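Local coordinates for BLUF domain-containing protein (Acinetobacter baumannii, PDB 6W6Z), which binds a flavin mononucleotide and, as a member of the BLUF family, probably acts as a blue-light photoreceptor, at residues Q90-K95 with A135-M140; K95-N100 with N130-A135; Y44-F49 with N113-L118. All blocks are in the same frame, centred on the assembly; numbering follows the deposited sequence.

Overall arrangement
The three contacts illustrate how a BLUF sheet is bounded by the chain that follows it. Interactions 1 and 2 share Lys95 and Ala135 and join the edge strand 95-98 and its approach to the end of helix 125-134 and the chain beyond. Interaction 3, where the hairpin of strands 39-45 and 48-54 meets the loop 113-118, does not touch interaction 1, about 18 Å away between centres, but adjoins interaction 2 through the Arg99-Asp46 salt bridge. All are partly buried. Interaction 1 joins a lysine-carbonyl bond to packing of Gln137 against Lys95 and Trp92, interaction 2 sets an ammonium at a helix end beside apolar packing, and interaction 3 pairs a carboxylate-backbone bond with a proline.

Interaction 1: residues Q90-K95 with A135-M140; sequences QRWSMK and AEQTKM
The side chains of Lys95 and Gln137 lie alongside one another, pointing opposite ways, and around them the contact is at its densest. The lysine chain runs fully extended, with CG anti to the backbone N (chi1 -172°), and at its far end NZ donates to Ala135 O at 2.8 Å. On the way it crosses the indole of Trp92, where CD lies 3.5 Å above the ring plane, over its centre. The opposite face of the indole carries CB of Arg91, displaced toward the rim, so the aromatic group is layered between two aliphatic portions of charged residues. Gln137 comes in alongside: its OE1 lies 3.2 Å from Lys95 CA and 3.7 Å from Lys95 CG. The strongest partner of that oxygen is the backbone N of Tyr96, so the amide acts as a side-chain supplement to the backbone bonding between Thr138 and Tyr96. In this way 135-140, a loop leaving helix 125-134, runs beside the edge strand 95-98 of the ferredoxin-like BLUF sheet. One residue before that strand, Met94 turns to the other side and touches the flavin mononucleotide near Gln51 and Asn33; this is consistent with a BLUF arrangement in which the methionine, and not the tryptophan, lies against the flavin. Packing is slacker toward the outside. There Gln137 NE2 only approaches the indole obliquely, 3.8 Å from Trp92 CD1, with amide and ring planes 78° apart and no hydrogen bond between them. Farther out still, the exposed Arg91 folds back within its own loop and lays a face of its guanidinium over Trp92 CH2, which is 3.5 Å from the guanidinium plane.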
loop_
_atom_site.group_PDB
_atom_site.type_symbol
_atom_site.label_atom_id
_atom_site.label_comp_id
_atom_site.label_asym_id
_atom_site.label_seq_id
_atom_site.Cartn_x
_atom_site.Cartn_y
_atom_site.Cartn_z
ATOM N N GLN A 90 3.846 12.478 0.514
ATOM C CA GLN A 90 5.098 13.041 1.090
ATOM C C GLN A 90 5.151 12.874 2.622
ATOM O O GLN A 90 6.238 12.634 3.135
ATOM C CB GLN A 90 5.202 14.544 0.759
ATOM N N ARG A 91 4.038 13.027 3.330
ATOM C CA ARG A 91 3.993 12.998 4.820
ATOM C C ARG A 91 4.368 11.614 5.387
ATOM O O ARG A 91 4.632 11.549 6.605
ATOM C CB ARG A 91 2.584 13.364 5.310
ATOM C CG ARG A 91 2.226 14.846 5.215
ATOM C CD ARG A 91 0.724 15.109 5.115
ATOM N NE ARG A 91 0.075 14.760 6.366
ATOM C CZ ARG A 91 -1.236 14.702 6.575
ATOM N NH1 ARG A 91 -2.085 14.958 5.592
ATOM N NH2 ARG A 91 -1.694 14.370 7.778
ATOM N N TRP A 92 4.295 10.538 4.593
ATOM C CA TRP A 92 4.538 9.148 5.080
ATOM C C TRP A 92 5.506 8.369 4.198
ATOM O O TRP A 92 5.219 8.176 2.987
ATOM C CB TRP A 92 3.231 8.374 5.177
ATOM C CG TRP A 92 2.128 9.072 5.906
ATOM C CD1 TRP A 92 1.834 8.960 7.224
ATOM C CD2 TRP A 92 1.095 9.898 5.336
ATOM N NE1 TRP A 92 0.736 9.707 7.527
ATOM C CE2 TRP A 92 0.237 10.269 6.389
ATOM C CE3 TRP A 92 0.787 10.321 4.039
ATOM C CZ2 TRP A 92 -0.872 11.097 6.203
ATOM C CZ3 TRP A 92 -0.295 11.150 3.848
ATOM C CH2 TRP A 92 -1.115 11.533 4.915
ATOM N N SER A 93 6.534 7.803 4.824
ATOM C CA SER A 93 7.418 6.757 4.252
ATOM C C SER A 93 6.559 5.576 3.776
ATOM O O SER A 93 6.719 5.155 2.596
ATOM C CB SER A 93 8.488 6.364 5.221
ATOM O OG SER A 93 9.383 7.466 5.334
ATOM N N MET A 94 5.608 5.184 4.596
ATOM C CA MET A 94 4.498 4.283 4.179
ATOM C C MET A 94 3.325 4.411 5.142
ATOM O O MET A 94 3.373 3.800 6.227
ATOM C CB MET A 94 4.946 2.824 4.151
ATOM C CG MET A 94 3.900 1.910 3.529
ATOM S SD MET A 94 3.177 2.469 1.950
ATOM C CE MET A 94 4.679 2.738 1.010
ATOM N N LYS A 95 2.296 5.151 4.733
ATOM C CA LYS A 95 1.054 5.316 5.504
ATOM C C LYS A 95 0.371 3.953 5.521
ATOM O O LYS A 95 0.437 3.251 4.523
ATOM C CB LYS A 95 0.134 6.368 4.881
ATOM C CG LYS A 95 -1.080 6.731 5.711
ATOM C CD LYS A 95 -1.975 7.742 5.063
ATOM C CE LYS A 95 -2.989 8.321 6.014
ATOM N NZ LYS A 95 -3.817 9.353 5.364
ATOM N N ALA A 135 -7.991 9.672 5.116
ATOM C CA ALA A 135 -8.122 8.682 6.209
ATOM C C ALA A 135 -7.128 8.970 7.351
ATOM O O ALA A 135 -5.966 9.381 7.091
ATOM C CB ALA A 135 -7.929 7.280 5.661
ATOM N N GLU A 136 -7.582 8.767 8.595
ATOM C CA GLU A 136 -6.709 8.700 9.800
ATOM C C GLU A 136 -5.798 7.487 9.599
ATOM O O GLU A 136 -6.342 6.433 9.274
ATOM C CB GLU A 136 -7.544 8.492 11.078
ATOM N N GLN A 137 -4.488 7.604 9.746
ATOM C CA GLN A 137 -3.610 6.414 9.664
ATOM C C GLN A 137 -4.002 5.403 10.750
ATOM O O GLN A 137 -4.283 5.827 11.916
ATOM C CB GLN A 137 -2.143 6.802 9.765
ATOM C CG GLN A 137 -1.224 5.611 10.046
ATOM C CD GLN A 137 0.168 6.000 9.650
ATOM O OE1 GLN A 137 0.712 5.501 8.693
ATOM N NE2 GLN A 137 0.698 7.018 10.318
ATOM N N THR A 138 -3.998 4.107 10.417
ATOM C CA THR A 138 -4.187 3.007 11.396
ATOM C C THR A 138 -2.857 2.760 12.120
ATOM O O THR A 138 -1.870 2.351 11.458
ATOM C CB THR A 138 -4.723 1.745 10.712
ATOM O OG1 THR A 138 -5.945 2.095 10.056
ATOM C CG2 THR A 138 -4.898 0.593 11.674
ATOM N N LYS A 139 -2.805 2.988 13.432
ATOM C CA LYS A 139 -1.567 2.749 14.225
ATOM C C LYS A 139 -1.394 1.248 14.413
ATOM O O LYS A 139 -2.422 0.592 14.704
ATOM C CB LYS A 139 -1.643 3.440 15.592
ATOM N N MET A 140 -0.168 0.715 14.293
ATOM C CA MET A 140 0.067 -0.753 14.374
ATOM C C MET A 140 1.147 -1.188 15.389
ATOM O O MET A 140 1.347 -2.436 15.523
ATOM C CB MET A 140 0.433 -1.268 12.984
ATOM C CG MET A 140 -0.775 -1.199 12.061
ATOM S SD MET A 140 -2.134 -2.281 12.594
ATOM C CE MET A 140 -1.470 -3.870 12.093
#

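Interaction 2: residues K95-N100 with N130-A135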
loop_
_atom_site.group_PDB
_atom_site.type_symbol
_atom_site.label_atom_id
_atom_site.label_comp_id
_atom_site.label_asym_id
_atom_site.label_seq_id
_atom_site.Cartn_x
_atom_site.Cartn_y
_atom_site.Cartn_z
ATOM N N LYS A 95 2.296 5.151 4.733
ATOM C CA LYS A 95 1.054 5.316 5.504
ATOM C C LYS A 95 0.371 3.953 5.521
ATOM O O LYS A 95 0.437 3.251 4.523
ATOM C CB LYS A 95 0.134 6.368 4.881
ATOM C CG LYS A 95 -1.080 6.731 5.711
ATOM C CD LYS A 95 -1.975 7.742 5.063
ATOM C CE LYS A 95 -2.989 8.321 6.014
ATOM N NZ LYS A 95 -3.817 9.353 5.364
ATOM N N TYR A 96 -0.291 3.643 6.610
ATOM C CA TYR A 96 -1.130 2.440 6.709
ATOM C C TYR A 96 -2.571 2.860 6.934
ATOM O O TYR A 96 -2.847 3.560 7.918
ATOM C CB TYR A 96 -0.637 1.540 7.823
ATOM C CG TYR A 96 -1.388 0.237 7.876
ATOM C CD1 TYR A 96 -1.461 -0.586 6.762
ATOM C CD2 TYR A 96 -2.053 -0.154 9.000
ATOM C CE1 TYR A 96 -2.135 -1.792 6.788
ATOM C CE2 TYR A 96 -2.717 -1.368 9.057
ATOM C CZ TYR A 96 -2.796 -2.168 7.933
ATOM O OH TYR A 96 -3.470 -3.358 7.981
ATOM N N VAL A 97 -3.463 2.358 6.080
ATOM C CA VAL A 97 -4.933 2.592 6.184
ATOM C C VAL A 97 -5.679 1.262 6.107
ATOM O O VAL A 97 -5.393 0.453 5.224
ATOM C CB VAL A 97 -5.382 3.548 5.068
ATOM C CG1 VAL A 97 -6.861 3.850 5.133
ATOM C CG2 VAL A 97 -4.576 4.814 5.089
ATOM N N GLN A 98 -6.646 1.057 6.988
ATOM C CA GLN A 98 -7.520 -0.134 6.922
ATOM C C GLN A 98 -8.924 0.338 6.568
ATOM O O GLN A 98 -9.103 1.513 6.366
ATOM C CB GLN A 98 -7.472 -0.927 8.231
ATOM C CG GLN A 98 -6.092 -1.527 8.489
ATOM C CD GLN A 98 -6.081 -2.548 9.603
ATOM O OE1 GLN A 98 -5.209 -3.426 9.640
ATOM N NE2 GLN A 98 -7.034 -2.421 10.513
ATOM N N ARG A 99 -9.853 -0.602 6.407
ATOM C CA ARG A 99 -11.276 -0.326 6.107
ATOM C C ARG A 99 -11.842 0.683 7.118
ATOM O O ARG A 99 -11.645 0.531 8.354
ATOM C CB ARG A 99 -12.074 -1.626 6.190
ATOM C CG ARG A 99 -12.612 -2.148 4.880
ATOM C CD ARG A 99 -13.239 -3.503 5.116
ATOM N NE ARG A 99 -14.467 -3.453 5.884
ATOM C CZ ARG A 99 -15.212 -4.519 6.136
ATOM N NH1 ARG A 99 -14.800 -5.705 5.717
ATOM N NH2 ARG A 99 -16.324 -4.411 6.848
ATOM N N ASN A 100 -12.539 1.690 6.613
ATOM C CA ASN A 100 -13.228 2.711 7.425
ATOM C C ASN A 100 -14.565 2.925 6.735
ATOM O O ASN A 100 -14.728 2.406 5.603
ATOM C CB ASN A 100 -12.392 3.983 7.564
ATOM C CG ASN A 100 -12.201 4.745 6.267
ATOM O OD1 ASN A 100 -13.051 4.704 5.373
ATOM N ND2 ASN A 100 -11.102 5.486 6.179
ATOM N N ASN A 130 -7.737 9.683 -2.863
ATOM C CA ASN A 130 -8.141 10.835 -2.030
ATOM C C ASN A 130 -8.623 10.300 -0.682
ATOM O O ASN A 130 -8.222 10.894 0.337
ATOM C CB ASN A 130 -9.148 11.756 -2.718
ATOM C CG ASN A 130 -9.598 12.840 -1.767
ATOM O OD1 ASN A 130 -8.859 13.793 -1.503
ATOM N ND2 ASN A 130 -10.762 12.640 -1.173
ATOM N N GLU A 131 -9.392 9.207 -0.666
ATOM C CA GLU A 131 -9.884 8.573 0.585
ATOM C C GLU A 131 -8.688 8.104 1.407
ATOM O O GLU A 131 -8.716 8.260 2.634
ATOM C CB GLU A 131 -10.843 7.404 0.329
ATOM C CG GLU A 131 -12.224 7.816 -0.152
ATOM C CD GLU A 131 -12.972 8.772 0.767
ATOM O OE1 GLU A 131 -13.543 9.764 0.242
ATOM O OE2 GLU A 131 -12.929 8.574 2.016
ATOM N N LEU A 132 -7.661 7.556 0.765
ATOM C CA LEU A 132 -6.452 7.062 1.498
ATOM C C LEU A 132 -5.667 8.248 2.060
ATOM O O LEU A 132 -5.104 8.107 3.161
ATOM C CB LEU A 132 -5.585 6.228 0.569
ATOM C CG LEU A 132 -6.168 4.898 0.084
ATOM C CD1 LEU A 132 -5.095 4.129 -0.690
ATOM C CD2 LEU A 132 -6.687 4.056 1.238
ATOM N N LEU A 133 -5.607 9.357 1.333
ATOM C CA LEU A 133 -4.936 10.590 1.801
ATOM C C LEU A 133 -5.666 11.148 3.039
ATOM O O LEU A 133 -4.973 11.514 3.992
ATOM C CB LEU A 133 -4.892 11.620 0.676
ATOM C CG LEU A 133 -4.227 12.947 1.046
ATOM C CD1 LEU A 133 -2.773 12.748 1.465
ATOM C CD2 LEU A 133 -4.302 13.945 -0.109
ATOM N N ILE A 134 -6.994 11.235 3.024
ATOM C CA ILE A 134 -7.751 11.927 4.110
ATOM C C ILE A 134 -7.985 10.992 5.300
ATOM O O ILE A 134 -8.141 11.508 6.405
ATOM C CB ILE A 134 -9.055 12.576 3.604
ATOM C CG1 ILE A 134 -10.142 11.555 3.252
ATOM C CG2 ILE A 134 -8.734 13.531 2.460
ATOM C CD1 ILE A 134 -11.460 12.175 2.826
ATOM N N ALA A 135 -7.991 9.672 5.116
ATOM C CA ALA A 135 -8.122 8.682 6.209
ATOM C C ALA A 135 -7.128 8.970 7.351
ATOM O O ALA A 135 -5.966 9.381 7.091
ATOM C CB ALA A 135 -7.929 7.280 5.661
HETATM O O HOH W 1 -11.207 7.697 4.066
#
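The ammonium nitrogen of Lys95 is gripped at the end of helix 125-134, where it donates to Leu132 O at 2.8 Å as well as to Ala135 O. The bond to Leu132 lies in the carbonyl plane, with a C=O...N angle of 147°. Leu133 O is equally near, but its angle is too poor for a hydrogen bond. The carbonyls of Leu132 and Ala135, from the last turn and the first residue beyond it, thus both accept from one positive charge, which would be expected to suit the negative end of the helix dipole. Val97, two residues along the strand on the same side, supplies the apolar part: with CG1 anti to the backbone N (chi1 -179°), this methyl meets both Ala135 CB at 3.6 Å and Leu132 CD2 at 3.9 Å. Its other methyl, CG2, faces Leu132 O. Farther on, Asn100 ND2 lies 3.7 Å from Ala135 CB and donates to a water that in turn donates to Glu131 O and Glu131 OE2, a bridge from the loop to the helix. The other end of the same amide, OD1, caps Ile103 N at the start of helix 101-109, while Glu131 OE2 also accepts from Asn102. The strand and helix segments approach to 9.1 Å between axes and run at 108°, a steep crossing of edge strand by helix. Tyr96 projects instead to helix 18-36, an arrangement of the BLUF fold, with the flavin-side helices on one face of the ferredoxin-like sheet and, here, C-terminal helices on the other.

Interaction 3: residues Y44-F49 with N113-L118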
loop_
_atom_site.group_PDB
_atom_site.type_symbol
_atom_site.label_atom_id
_atom_site.label_comp_id
_atom_site.label_asym_id
_atom_site.label_seq_id
_atom_site.Cartn_x
_atom_site.Cartn_y
_atom_site.Cartn_z
ATOM N N TYR A 44 -5.016 -2.224 3.562
ATOM C CA TYR A 44 -5.290 -3.665 3.742
ATOM C C TYR A 44 -6.750 -3.823 4.108
ATOM O O TYR A 44 -7.184 -3.174 5.078
ATOM C CB TYR A 44 -4.411 -4.286 4.839
ATOM C CG TYR A 44 -4.772 -5.730 5.065
ATOM C CD1 TYR A 44 -4.401 -6.704 4.149
ATOM C CD2 TYR A 44 -5.624 -6.095 6.094
ATOM C CE1 TYR A 44 -4.811 -8.022 4.292
ATOM C CE2 TYR A 44 -6.012 -7.413 6.278
ATOM C CZ TYR A 44 -5.644 -8.372 5.352
ATOM O OH TYR A 44 -6.059 -9.671 5.498
ATOM N N ALA A 45 -7.453 -4.717 3.430
ATOM C CA ALA A 45 -8.811 -5.130 3.845
ATOM C C ALA A 45 -9.181 -6.418 3.132
ATOM O O ALA A 45 -8.651 -6.682 2.004
ATOM C CB ALA A 45 -9.793 -4.043 3.499
ATOM N N ASP A 46 -10.033 -7.223 3.751
ATOM C CA ASP A 46 -10.645 -8.375 3.051
ATOM C C ASP A 46 -9.554 -9.219 2.353
ATOM O O ASP A 46 -9.730 -9.616 1.173
ATOM C CB ASP A 46 -11.721 -7.841 2.092
ATOM C CG ASP A 46 -12.994 -7.414 2.796
ATOM O OD1 ASP A 46 -12.948 -7.318 4.012
ATOM O OD2 ASP A 46 -14.042 -7.216 2.115
ATOM N N ASN A 47 -8.479 -9.545 3.066
ATOM C CA ASN A 47 -7.362 -10.430 2.608
ATOM C C ASN A 47 -6.722 -9.888 1.334
ATOM O O ASN A 47 -6.284 -10.709 0.509
ATOM C CB ASN A 47 -7.821 -11.875 2.369
ATOM C CG ASN A 47 -8.100 -12.609 3.668
ATOM O OD1 ASN A 47 -7.451 -12.352 4.687
ATOM N ND2 ASN A 47 -9.066 -13.515 3.650
ATOM N N ALA A 48 -6.599 -8.574 1.185
ATOM C CA ALA A 48 -5.987 -7.992 -0.028
ATOM C C ALA A 48 -5.338 -6.659 0.303
ATOM O O ALA A 48 -5.708 -6.046 1.324
ATOM C CB ALA A 48 -7.034 -7.853 -1.117
ATOM N N PHE A 49 -4.380 -6.270 -0.527
ATOM C CA PHE A 49 -3.645 -4.991 -0.395
ATOM C C PHE A 49 -3.898 -4.088 -1.593
ATOM O O PHE A 49 -4.104 -4.503 -2.723
ATOM C CB PHE A 49 -2.150 -5.257 -0.299
ATOM C CG PHE A 49 -1.693 -6.046 0.882
ATOM C CD1 PHE A 49 -1.559 -5.435 2.136
ATOM C CD2 PHE A 49 -1.324 -7.382 0.745
ATOM C CE1 PHE A 49 -1.055 -6.149 3.210
ATOM C CE2 PHE A 49 -0.868 -8.099 1.844
ATOM C CZ PHE A 49 -0.717 -7.473 3.074
ATOM N N ASN A 113 -19.738 -5.509 -3.094
ATOM C CA ASN A 113 -20.177 -5.990 -1.765
ATOM C C ASN A 113 -18.974 -6.550 -0.997
ATOM O O ASN A 113 -19.213 -7.082 0.080
ATOM C CB ASN A 113 -21.295 -7.020 -1.904
ATOM C CG ASN A 113 -20.833 -8.313 -2.531
ATOM O OD1 ASN A 113 -19.811 -8.347 -3.209
ATOM N ND2 ASN A 113 -21.571 -9.382 -2.270
ATOM N N THR A 114 -17.746 -6.412 -1.505
ATOM C CA THR A 114 -16.505 -6.601 -0.709
ATOM C C THR A 114 -15.627 -5.362 -0.861
ATOM O O THR A 114 -15.897 -4.530 -1.695
ATOM C CB THR A 114 -15.772 -7.896 -1.073
ATOM O OG1 THR A 114 -15.288 -7.810 -2.420
ATOM C CG2 THR A 114 -16.662 -9.111 -0.913
ATOM N N PHE A 115 -14.625 -5.226 -0.015
ATOM C CA PHE A 115 -13.758 -4.031 0.044
ATOM C C PHE A 115 -12.354 -4.403 -0.436
ATOM O O PHE A 115 -11.349 -3.753 -0.065
ATOM C CB PHE A 115 -13.882 -3.549 1.480
ATOM C CG PHE A 115 -15.326 -3.466 1.877
ATOM C CD1 PHE A 115 -16.113 -2.457 1.340
ATOM C CD2 PHE A 115 -15.916 -4.419 2.691
ATOM C CE1 PHE A 115 -17.451 -2.352 1.676
ATOM C CE2 PHE A 115 -17.253 -4.323 3.007
ATOM C CZ PHE A 115 -18.019 -3.293 2.490
ATOM N N ASN A 116 -12.311 -5.420 -1.266
ATOM C CA ASN A 116 -11.060 -5.965 -1.848
ATOM C C ASN A 116 -10.636 -5.017 -2.958
ATOM O O ASN A 116 -11.348 -4.834 -3.936
ATOM C CB ASN A 116 -11.274 -7.394 -2.342
ATOM C CG ASN A 116 -10.034 -8.061 -2.899
ATOM O OD1 ASN A 116 -9.182 -7.422 -3.525
ATOM N ND2 ASN A 116 -9.940 -9.363 -2.666
ATOM N N PRO A 117 -9.453 -4.380 -2.831
ATOM C CA PRO A 117 -9.012 -3.420 -3.828
ATOM C C PRO A 117 -8.679 -4.025 -5.199
ATOM O O PRO A 117 -8.568 -3.290 -6.149
ATOM C CB PRO A 117 -7.768 -2.746 -3.215
ATOM C CG PRO A 117 -7.370 -3.616 -2.056
ATOM C CD PRO A 117 -8.529 -4.518 -1.707
ATOM N N LEU A 118 -8.603 -5.353 -5.331
ATOM C CA LEU A 118 -8.464 -5.958 -6.678
ATOM C C LEU A 118 -9.679 -5.615 -7.559
ATOM O O LEU A 118 -9.545 -5.763 -8.791
ATOM C CB LEU A 118 -8.271 -7.470 -6.538
ATOM C CG LEU A 118 -6.894 -7.895 -6.043
ATOM C CD1 LEU A 118 -6.901 -9.344 -5.568
ATOM C CD2 LEU A 118 -5.866 -7.701 -7.129
#
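A two-residue beta-hairpin turn, Asp46-Asn47, closes strands 39-45 and 48-54 and receives the loop 113-118 along one flank. Both turn residues have left-handed helical backbone angles, as in a type I' turn, and Ala45 and Ala48 are hydrogen-bonded to each other in both directions. Asp46 carries the polar part of the contact. Its OD2 accepts from Phe115 N at 3.0 Å, a nearly straight bond (170° at the hydrogen), although the donor stands well above the carboxylate plane. The same oxygen lies 3.4 Å from Phe115 CD2, with carboxylate and ring planes turned 58° apart. Its partner OD1 forms a salt bridge with Arg99, which also packs on Phe115, so each carboxylate oxygen has its own donor and the group's rotation is fixed.

Past the turn, Ala48 CB presses against the flat amide of Asn116, 3.3 Å from OD1 and 3.6 Å from ND2. Asn116 CG, placed anti to the backbone N (chi1 -177°), brings the amide to this methyl. That amide is held from both ends: ND2 donates to Gln10 OE1, while OD1 accepts from Leu118 N at 2.8 Å, closing an Asx turn around Pro117. Asn116 N, in contrast, is buried here without a partner in the model. Pro117 completes the packing: CD lies 3.7 Å from Ala48 CB, and CG is 3.4 Å from Phe49 O. The CB of Phe49 is directed away from the loop, and its side chain touches the flavin mononucleotide, so the backbone of one strand separates loop from pocket. The loop side is thus an Asx-Pro turn leading into a short 3-10 segment, docked on a tight two-residue hairpin of the BLUF sheet.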